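Local coordinates for protein amine Dehydrogenase (PDB 1JMX) that binds two haem c groups covalently and probably transfers electrons through them as the alpha subunit of a quinohaemoprotein amine dehydrogenase, at residues Y233-N241 against Q251-M260; A177-F186 against V199-F210. All coordinates share one frame; numbering follows the deposited sequence.

In the fold
Contacts 1 and 2 are two hairpin pairings in one closed, eight-stranded antiparallel barrel whose strands follow chain order. Contact 2 joins the first strand to the second and reaches the start of the third; contact 1 joins the fifth to the sixth and reaches the seventh. Their centres lie about 10 Å apart, and side chains from both meet inside the barrel: M260 CE of contact 1 lies 3.4 Å from W184 CZ2 of contact 2, and W238 CZ3 is 3.7 Å from F210 CD2. Contact 1 also turns a charged outer face to the haem-binding region, the E237 side chain being about 10 Å from that of K32, which binds one of the haems. Contact 2 is remote from the haem sites.

Contact 1 of 2, residues Y233-N241 against Q251-M260; sequences YNGYEWRGN and QVFAALDGEM
The indole of W238 carries the thioether of M260 over one face, a Met-aromatic contact in which SD lies 4.5 Å from the five-membered ring centroid, while CE makes a CH-pi contact with the six-membered ring. At the indole edge, NE1 donates to Q251 OE1 at 3.0 Å; the acceptor lies in the ring plane, whereas the donor stands above the carbonyl plane. With CG anti to the backbone N (chi1 173°), the indole is placed beside F253, whose ring is tilted only 9° from it but slid until they barely overlap; Q251 CB lies over one F253 face, toward the rim, and F276 stacks on F253. The other face mixes the charges of E237 and R239 with V252 and A254. V252 CG1 sits centrally over the R239 guanidinium, 3.7 Å from CZ, and at its edge NH1 (2.9 Å) and NH2 (3.0 Å) converge on E237 OE1, NH2 from above the carboxylate plane. R239 also pairs with E35, and E237 OE2 with R79. A leucine in place of R239 would probably leave E237 OE1 and E35 without their arginine and V252 without its guanidinium partner. At the strand's start Y236 and E237 both face Y233, a classic beta bulge, and Y236 CB meets L256 CD2 at 3.4 Å. Aromatic and sulfur packing thus fills the inner side, while alternating charges outside probably favour ionised carboxylates.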
loop_
_atom_site.group_PDB
_atom_site.type_symbol
_atom_site.label_atom_id
_atom_site.label_comp_id
_atom_site.label_asym_id
_atom_site.label_seq_id
_atom_site.Cartn_x
_atom_site.Cartn_y
_atom_site.Cartn_z
ATOM N N TYR A 233 4.663 -28.657 2.136
ATOM C CA TYR A 233 5.984 -28.071 1.934
ATOM C C TYR A 233 6.813 -28.129 3.200
ATOM O O TYR A 233 6.304 -27.915 4.295
ATOM C CB TYR A 233 5.867 -26.602 1.534
ATOM C CG TYR A 233 5.122 -26.343 0.257
ATOM C CD1 TYR A 233 3.826 -25.838 0.279
ATOM C CD2 TYR A 233 5.728 -26.554 -0.980
ATOM C CE1 TYR A 233 3.154 -25.542 -0.894
ATOM C CE2 TYR A 233 5.068 -26.262 -2.158
ATOM C CZ TYR A 233 3.783 -25.754 -2.109
ATOM O OH TYR A 233 3.129 -25.443 -3.270
ATOM N N ASN A 234 8.095 -28.425 3.038
ATOM C CA ASN A 234 9.043 -28.473 4.146
ATOM C C ASN A 234 8.602 -29.304 5.353
ATOM O O ASN A 234 8.934 -28.977 6.487
ATOM C CB ASN A 234 9.395 -27.043 4.575
ATOM C CG ASN A 234 10.652 -26.970 5.421
ATOM O OD1 ASN A 234 11.490 -27.862 5.388
ATOM N ND2 ASN A 234 10.786 -25.897 6.185
ATOM N N GLY A 235 7.823 -30.353 5.104
ATOM C CA GLY A 235 7.388 -31.236 6.172
ATOM C C GLY A 235 6.333 -30.746 7.140
ATOM O O GLY A 235 5.892 -31.523 7.985
ATOM N N TYR A 236 5.916 -29.484 7.035
ATOM C CA TYR A 236 4.894 -28.950 7.937
ATOM C C TYR A 236 3.979 -27.904 7.311
ATOM O O TYR A 236 2.844 -27.749 7.752
ATOM C CB TYR A 236 5.521 -28.398 9.226
ATOM C CG TYR A 236 6.182 -27.037 9.101
ATOM C CD1 TYR A 236 5.582 -25.897 9.637
ATOM C CD2 TYR A 236 7.411 -26.893 8.458
ATOM C CE1 TYR A 236 6.188 -24.650 9.540
ATOM C CE2 TYR A 236 8.027 -25.653 8.353
ATOM C CZ TYR A 236 7.415 -24.539 8.898
ATOM O OH TYR A 236 8.041 -23.322 8.827
ATOM N N GLU A 237 4.460 -27.201 6.284
ATOM C CA GLU A 237 3.667 -26.167 5.614
ATOM C C GLU A 237 2.591 -26.719 4.688
ATOM O O GLU A 237 2.811 -26.950 3.499
ATOM C CB GLU A 237 4.565 -25.177 4.870
ATOM C CG GLU A 237 5.369 -24.248 5.777
ATOM C CD GLU A 237 4.528 -23.166 6.463
ATOM O OE1 GLU A 237 3.279 -23.203 6.406
ATOM O OE2 GLU A 237 5.130 -22.258 7.070
ATOM N N TRP A 238 1.405 -26.881 5.260
ATOM C CA TRP A 238 0.244 -27.409 4.569
ATOM C C TRP A 238 -0.506 -26.346 3.774
ATOM O O TRP A 238 -0.936 -25.333 4.321
ATOM C CB TRP A 238 -0.683 -28.051 5.600
ATOM C CG TRP A 238 -2.007 -28.508 5.081
ATOM C CD1 TRP A 238 -3.119 -27.740 4.871
ATOM C CD2 TRP A 238 -2.385 -29.855 4.777
ATOM N NE1 TRP A 238 -4.167 -28.527 4.464
ATOM C CE2 TRP A 238 -3.748 -29.830 4.397
ATOM C CE3 TRP A 238 -1.707 -31.082 4.791
ATOM C CZ2 TRP A 238 -4.447 -30.991 4.037
ATOM C CZ3 TRP A 238 -2.399 -32.231 4.433
ATOM C CH2 TRP A 238 -3.756 -32.177 4.060
ATOM N N ARG A 239 -0.668 -26.597 2.478
ATOM C CA ARG A 239 -1.387 -25.692 1.594
ATOM C C ARG A 239 -2.457 -26.492 0.882
ATOM O O ARG A 239 -2.155 -27.416 0.141
ATOM C CB ARG A 239 -0.441 -25.059 0.569
ATOM C CG ARG A 239 0.587 -24.144 1.179
ATOM C CD ARG A 239 -0.064 -22.954 1.861
ATOM N NE ARG A 239 0.941 -22.095 2.471
ATOM C CZ ARG A 239 1.564 -22.376 3.607
ATOM N NH1 ARG A 239 1.281 -23.487 4.267
ATOM N NH2 ARG A 239 2.507 -21.572 4.059
ATOM N N GLY A 240 -3.713 -26.132 1.090
ATOM C CA GLY A 240 -4.773 -26.874 0.450
ATOM C C GLY A 240 -5.870 -26.036 -0.150
ATOM O O GLY A 240 -5.947 -24.830 0.063
ATOM N N ASN A 241 -6.691 -26.687 -0.967
ATOM C CA ASN A 241 -7.816 -26.031 -1.598
ATOM C C ASN A 241 -8.982 -26.994 -1.505
ATOM O O ASN A 241 -8.921 -28.115 -2.014
ATOM C CB ASN A 241 -7.527 -25.692 -3.059
ATOM C CG ASN A 241 -8.613 -24.829 -3.665
ATOM O OD1 ASN A 241 -9.617 -25.331 -4.198
ATOM N ND2 ASN A 241 -8.447 -23.521 -3.541
ATOM N N GLN A 251 -6.413 -23.437 2.401
ATOM C CA GLN A 251 -6.066 -23.853 3.747
ATOM C C GLN A 251 -4.586 -23.581 3.933
ATOM O O GLN A 251 -3.761 -24.099 3.189
ATOM C CB GLN A 251 -6.295 -25.356 3.940
ATOM C CG GLN A 251 -7.713 -25.840 3.711
ATOM C CD GLN A 251 -7.872 -27.314 4.017
ATOM O OE1 GLN A 251 -7.013 -28.127 3.676
ATOM N NE2 GLN A 251 -8.966 -27.663 4.676
ATOM N N VAL A 252 -4.250 -22.734 4.892
ATOM C CA VAL A 252 -2.857 -22.441 5.186
ATOM C C VAL A 252 -2.662 -22.862 6.643
ATOM O O VAL A 252 -2.992 -22.120 7.579
ATOM C CB VAL A 252 -2.526 -20.941 4.980
ATOM C CG1 VAL A 252 -1.109 -20.643 5.422
ATOM C CG2 VAL A 252 -2.724 -20.559 3.517
ATOM N N PHE A 253 -2.220 -24.101 6.822
ATOM C CA PHE A 253 -2.006 -24.646 8.155
ATOM C C PHE A 253 -0.555 -25.023 8.354
ATOM O O PHE A 253 0.222 -25.118 7.401
ATOM C CB PHE A 253 -2.836 -25.923 8.386
ATOM C CG PHE A 253 -4.295 -25.797 8.051
ATOM C CD1 PHE A 253 -4.982 -24.607 8.246
ATOM C CD2 PHE A 253 -4.986 -26.885 7.526
ATOM C CE1 PHE A 253 -6.330 -24.499 7.921
ATOM C CE2 PHE A 253 -6.334 -26.786 7.200
ATOM C CZ PHE A 253 -7.005 -25.586 7.398
ATOM N N ALA A 254 -0.207 -25.217 9.617
ATOM C CA ALA A 254 1.109 -25.656 10.016
ATOM C C ALA A 254 0.751 -26.988 10.647
ATOM O O ALA A 254 -0.041 -27.039 11.580
ATOM C CB ALA A 254 1.698 -24.728 11.041
ATOM N N ALA A 255 1.227 -28.066 10.032
ATOM C CA ALA A 255 0.977 -29.423 10.497
ATOM C C ALA A 255 2.168 -29.901 11.307
ATOM O O ALA A 255 3.206 -30.270 10.753
ATOM C CB ALA A 255 0.736 -30.344 9.307
ATOM N N LEU A 256 2.013 -29.892 12.624
ATOM C CA LEU A 256 3.074 -30.303 13.531
ATOM C C LEU A 256 2.560 -31.166 14.686
ATOM O O LEU A 256 1.540 -30.841 15.295
ATOM C CB LEU A 256 3.752 -29.060 14.114
ATOM C CG LEU A 256 4.433 -28.089 13.146
ATOM C CD1 LEU A 256 4.721 -26.774 13.863
ATOM C CD2 LEU A 256 5.708 -28.725 12.579
ATOM N N ASP A 257 3.259 -32.268 14.970
ATOM C CA ASP A 257 2.905 -33.150 16.088
ATOM C C ASP A 257 1.450 -33.676 16.002
ATOM O O ASP A 257 0.736 -33.740 17.004
ATOM C CB ASP A 257 3.192 -32.370 17.398
ATOM C CG ASP A 257 2.686 -33.070 18.656
ATOM O OD1 ASP A 257 3.315 -34.060 19.102
ATOM O OD2 ASP A 257 1.663 -32.598 19.217
ATOM N N GLY A 258 1.024 -34.056 14.796
ATOM C CA GLY A 258 -0.334 -34.559 14.597
ATOM C C GLY A 258 -1.422 -33.553 14.950
ATOM O O GLY A 258 -2.520 -33.909 15.386
ATOM N N GLU A 259 -1.114 -32.286 14.717
ATOM C CA GLU A 259 -2.013 -31.195 15.017
ATOM C C GLU A 259 -1.864 -30.186 13.891
ATOM O O GLU A 259 -0.758 -29.923 13.430
ATOM C CB GLU A 259 -1.588 -30.574 16.343
ATOM C CG GLU A 259 -2.664 -29.784 17.065
ATOM C CD GLU A 259 -2.146 -29.117 18.334
ATOM O OE1 GLU A 259 -2.753 -28.110 18.767
ATOM O OE2 GLU A 259 -1.126 -29.582 18.891
ATOM N N MET A 260 -2.986 -29.674 13.407
ATOM C CA MET A 260 -2.974 -28.687 12.342
ATOM C C MET A 260 -3.554 -27.377 12.813
ATOM O O MET A 260 -4.681 -27.326 13.298
ATOM C CB MET A 260 -3.761 -29.176 11.135
ATOM C CG MET A 260 -2.979 -30.119 10.267
ATOM S SD MET A 260 -3.894 -30.553 8.816
ATOM C CE MET A 260 -3.209 -32.217 8.475
#

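Contact 2 of 2, residues A177-F186 against V199-F210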
loop_
_atom_site.group_PDB
_atom_site.type_symbol
_atom_site.label_atom_id
_atom_site.label_comp_id
_atom_site.label_asym_id
_atom_site.label_seq_id
_atom_site.Cartn_x
_atom_site.Cartn_y
_atom_site.Cartn_z
ATOM N N ALA A 177 5.550 -36.939 4.658
ATOM C CA ALA A 177 4.132 -36.718 4.403
ATOM C C ALA A 177 3.295 -37.939 4.760
ATOM O O ALA A 177 2.069 -37.865 4.812
ATOM C CB ALA A 177 3.919 -36.339 2.934
ATOM N N ASP A 178 3.956 -39.069 4.981
ATOM C CA ASP A 178 3.262 -40.299 5.341
ATOM C C ASP A 178 2.664 -40.197 6.754
ATOM O O ASP A 178 1.833 -41.019 7.145
ATOM C CB ASP A 178 4.224 -41.495 5.253
ATOM C CG ASP A 178 5.224 -41.540 6.407
ATOM O OD1 ASP A 178 5.683 -40.476 6.876
ATOM O OD2 ASP A 178 5.561 -42.655 6.852
ATOM N N ALA A 179 3.104 -39.193 7.511
ATOM C CA ALA A 179 2.622 -38.963 8.874
ATOM C C ALA A 179 1.291 -38.212 8.947
ATOM O O ALA A 179 0.708 -38.104 10.025
ATOM C CB ALA A 179 3.676 -38.212 9.683
ATOM N N LEU A 180 0.801 -37.715 7.811
ATOM C CA LEU A 180 -0.446 -36.945 7.788
ATOM C C LEU A 180 -1.752 -37.661 7.430
ATOM O O LEU A 180 -2.820 -37.230 7.863
ATOM C CB LEU A 180 -0.289 -35.692 6.917
ATOM C CG LEU A 180 0.848 -34.739 7.297
ATOM C CD1 LEU A 180 0.812 -33.535 6.391
ATOM C CD2 LEU A 180 0.738 -34.311 8.755
ATOM N N PRO A 181 -1.700 -38.721 6.603
ATOM C CA PRO A 181 -2.955 -39.402 6.265
ATOM C C PRO A 181 -3.711 -39.954 7.481
ATOM O O PRO A 181 -3.101 -40.380 8.464
ATOM C CB PRO A 181 -2.488 -40.514 5.326
ATOM C CG PRO A 181 -1.357 -39.861 4.601
ATOM C CD PRO A 181 -0.605 -39.225 5.756
ATOM N N GLY A 182 -5.039 -39.916 7.404
ATOM C CA GLY A 182 -5.870 -40.404 8.487
ATOM C C GLY A 182 -7.073 -39.506 8.676
ATOM O O GLY A 182 -7.382 -38.691 7.809
ATOM N N GLN A 183 -7.757 -39.642 9.807
ATOM C CA GLN A 183 -8.920 -38.814 10.084
ATOM C C GLN A 183 -8.481 -37.681 10.998
ATOM O O GLN A 183 -7.636 -37.867 11.883
ATOM C CB GLN A 183 -10.043 -39.626 10.735
ATOM C CG GLN A 183 -10.440 -40.903 9.979
ATOM C CD GLN A 183 -10.872 -40.655 8.535
ATOM O OE1 GLN A 183 -11.372 -39.580 8.200
ATOM N NE2 GLN A 183 -10.689 -41.661 7.673
ATOM N N TRP A 184 -9.043 -36.502 10.767
ATOM C CA TRP A 184 -8.685 -35.334 11.549
ATOM C C TRP A 184 -9.901 -34.588 12.061
ATOM O O TRP A 184 -10.616 -33.961 11.289
ATOM C CB TRP A 184 -7.840 -34.373 10.707
ATOM C CG TRP A 184 -6.453 -34.846 10.431
ATOM C CD1 TRP A 184 -6.073 -35.829 9.556
ATOM C CD2 TRP A 184 -5.245 -34.327 11.001
ATOM N NE1 TRP A 184 -4.706 -35.947 9.544
ATOM C CE2 TRP A 184 -4.170 -35.038 10.420
ATOM C CE3 TRP A 184 -4.966 -33.327 11.945
ATOM C CZ2 TRP A 184 -2.833 -34.778 10.752
ATOM C CZ3 TRP A 184 -3.638 -33.072 12.276
ATOM C CH2 TRP A 184 -2.589 -33.795 11.681
ATOM N N ALA A 185 -10.114 -34.623 13.370
ATOM C CA ALA A 185 -11.237 -33.910 13.969
ATOM C C ALA A 185 -10.883 -32.434 13.994
ATOM O O ALA A 185 -9.812 -32.063 14.472
ATOM C CB ALA A 185 -11.486 -34.409 15.394
ATOM N N PHE A 186 -11.757 -31.589 13.464
ATOM C CA PHE A 186 -11.478 -30.163 13.468
ATOM C C PHE A 186 -12.550 -29.289 14.119
ATOM O O PHE A 186 -13.724 -29.664 14.234
ATOM C CB PHE A 186 -11.141 -29.652 12.051
ATOM C CG PHE A 186 -12.321 -29.583 11.116
ATOM C CD1 PHE A 186 -12.566 -30.606 10.208
ATOM C CD2 PHE A 186 -13.177 -28.481 11.131
ATOM C CE1 PHE A 186 -13.645 -30.538 9.323
ATOM C CE2 PHE A 186 -14.259 -28.404 10.253
ATOM C CZ PHE A 186 -14.493 -29.435 9.346
ATOM N N VAL A 199 -14.965 -33.485 10.575
ATOM C CA VAL A 199 -13.853 -34.398 10.365
ATOM C C VAL A 199 -13.284 -34.230 8.967
ATOM O O VAL A 199 -14.007 -34.169 7.978
ATOM C CB VAL A 199 -14.275 -35.884 10.598
ATOM C CG1 VAL A 199 -13.119 -36.827 10.268
ATOM C CG2 VAL A 199 -14.687 -36.086 12.047
ATOM N N MET A 200 -11.969 -34.114 8.912
ATOM C CA MET A 200 -11.270 -33.965 7.663
ATOM C C MET A 200 -10.493 -35.243 7.420
ATOM O O MET A 200 -9.681 -35.667 8.240
ATOM C CB MET A 200 -10.328 -32.766 7.714
ATOM C CG MET A 200 -9.689 -32.448 6.375
ATOM S SD MET A 200 -8.691 -30.947 6.422
ATOM C CE MET A 200 -7.251 -31.490 7.329
ATOM N N SER A 201 -10.829 -35.896 6.322
ATOM C CA SER A 201 -10.186 -37.126 5.929
ATOM C C SER A 201 -9.075 -36.800 4.931
ATOM O O SER A 201 -9.312 -36.202 3.882
ATOM C CB SER A 201 -11.225 -38.057 5.298
ATOM O OG SER A 201 -10.669 -39.323 4.969
ATOM N N VAL A 202 -7.853 -37.157 5.298
ATOM C CA VAL A 202 -6.688 -36.925 4.456
ATOM C C VAL A 202 -6.214 -38.280 3.960
ATOM O O VAL A 202 -5.987 -39.184 4.755
ATOM C CB VAL A 202 -5.538 -36.263 5.253
ATOM C CG1 VAL A 202 -4.367 -35.964 4.339
ATOM C CG2 VAL A 202 -6.023 -34.993 5.928
ATOM N N THR A 203 -6.127 -38.434 2.645
ATOM C CA THR A 203 -5.661 -39.687 2.054
ATOM C C THR A 203 -4.521 -39.328 1.113
ATOM O O THR A 203 -4.530 -38.268 0.502
ATOM C CB THR A 203 -6.785 -40.438 1.262
ATOM O OG1 THR A 203 -7.140 -39.693 0.096
ATOM C CG2 THR A 203 -8.034 -40.632 2.121
ATOM N N PRO A 204 -3.532 -40.219 0.968
ATOM C CA PRO A 204 -2.388 -39.954 0.087
ATOM C C PRO A 204 -2.698 -39.874 -1.407
ATOM O O PRO A 204 -3.763 -40.285 -1.883
ATOM C CB PRO A 204 -1.451 -41.122 0.393
ATOM C CG PRO A 204 -2.417 -42.248 0.636
ATOM C CD PRO A 204 -3.448 -41.576 1.539
ATOM N N ASP A 205 -1.743 -39.305 -2.125
ATOM C CA ASP A 205 -1.806 -39.140 -3.568
ATOM C C ASP A 205 -0.332 -39.093 -4.002
ATOM O O ASP A 205 0.560 -39.472 -3.230
ATOM C CB ASP A 205 -2.529 -37.831 -3.919
ATOM C CG ASP A 205 -3.139 -37.846 -5.312
ATOM O OD1 ASP A 205 -3.567 -36.771 -5.781
ATOM O OD2 ASP A 205 -3.205 -38.927 -5.944
ATOM N N GLN A 206 -0.071 -38.628 -5.216
ATOM C CA GLN A 206 1.296 -38.541 -5.724
ATOM C C GLN A 206 2.239 -37.672 -4.877
ATOM O O GLN A 206 1.984 -36.482 -4.681
ATOM C CB GLN A 206 1.268 -38.000 -7.161
ATOM C CG GLN A 206 0.424 -36.712 -7.319
ATOM C CD GLN A 206 1.157 -35.565 -8.036
ATOM O OE1 GLN A 206 0.890 -35.283 -9.216
ATOM N NE2 GLN A 206 2.060 -34.878 -7.313
ATOM N N GLY A 207 3.318 -38.271 -4.374
ATOM C CA GLY A 207 4.313 -37.535 -3.599
ATOM C C GLY A 207 3.911 -36.894 -2.278
ATOM O O GLY A 207 3.585 -37.592 -1.317
ATOM N N ASP A 208 4.035 -35.569 -2.195
ATOM C CA ASP A 208 3.664 -34.828 -0.980
ATOM C C ASP A 208 2.299 -34.161 -1.095
ATOM O O ASP A 208 2.000 -33.210 -0.375
ATOM C CB ASP A 208 4.728 -33.784 -0.623
ATOM C CG ASP A 208 6.006 -34.404 -0.085
ATOM O OD1 ASP A 208 7.022 -33.680 0.018
ATOM O OD2 ASP A 208 5.996 -35.613 0.243
ATOM N N THR A 209 1.484 -34.653 -2.023
ATOM C CA THR A 209 0.139 -34.134 -2.227
ATOM C C THR A 209 -0.856 -35.130 -1.613
ATOM O O THR A 209 -0.514 -36.292 -1.363
ATOM C CB THR A 209 -0.168 -33.919 -3.727
ATOM O OG1 THR A 209 -0.314 -35.182 -4.375
ATOM C CG2 THR A 209 0.957 -33.162 -4.401
ATOM N N PHE A 210 -2.078 -34.671 -1.355
ATOM C CA PHE A 210 -3.101 -35.512 -0.745
ATOM C C PHE A 210 -4.471 -35.162 -1.287
ATOM O O PHE A 210 -4.662 -34.113 -1.915
ATOM C CB PHE A 210 -3.175 -35.279 0.775
ATOM C CG PHE A 210 -1.863 -35.409 1.496
ATOM C CD1 PHE A 210 -1.460 -36.636 2.020
ATOM C CD2 PHE A 210 -1.044 -34.296 1.686
ATOM C CE1 PHE A 210 -0.266 -36.752 2.719
ATOM C CE2 PHE A 210 0.157 -34.402 2.386
ATOM C CZ PHE A 210 0.546 -35.628 2.903
#
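V199, within the second strand (194-204) of an up-and-down barrel, is paired in an antiparallel hairpin with strand 182-186; its CG1 lies beside Q183 OE1, and its backbone N passes 3.5 Å from F186 CE1. M200 and W184 form a hydrogen-bonded pair, each N reaching the other's O at 2.7 Å, and M200 CB packs on F186 CD1 in the barrel interior. On the outer face S201 OG gives Q183 OE1 only a weak bond. V202 exchanges two backbone bonds with G182, whose phi of 141° would bring a CB into collision with the carbonyl O before it. V202 CG2 touches W184 CD1 at 3.7 Å. The indole there is held in its rotation by NE1 donating to L180 O at 2.8 Å, with the acceptor close to the ring plane. P204 CD then meets P181 CB at 4.0 Å. Q206 to T209 make a type II' turn into the third strand, G207 supplying the positive phi; T209 N and OG1 both reach Q206 O from one face of its plane. D208 lays OD2 against A177 CB, while OD1 pairs with K62. Finally F210, in the third strand, packs against residues 177-181, crossing P181 at about a right angle: L180 CD1 and P181 CG approach its ring obliquely, CZ presses on A177 CB at 3.4 Å, and A177 O lies in the ring plane at the edge, 3.3 Å from CZ.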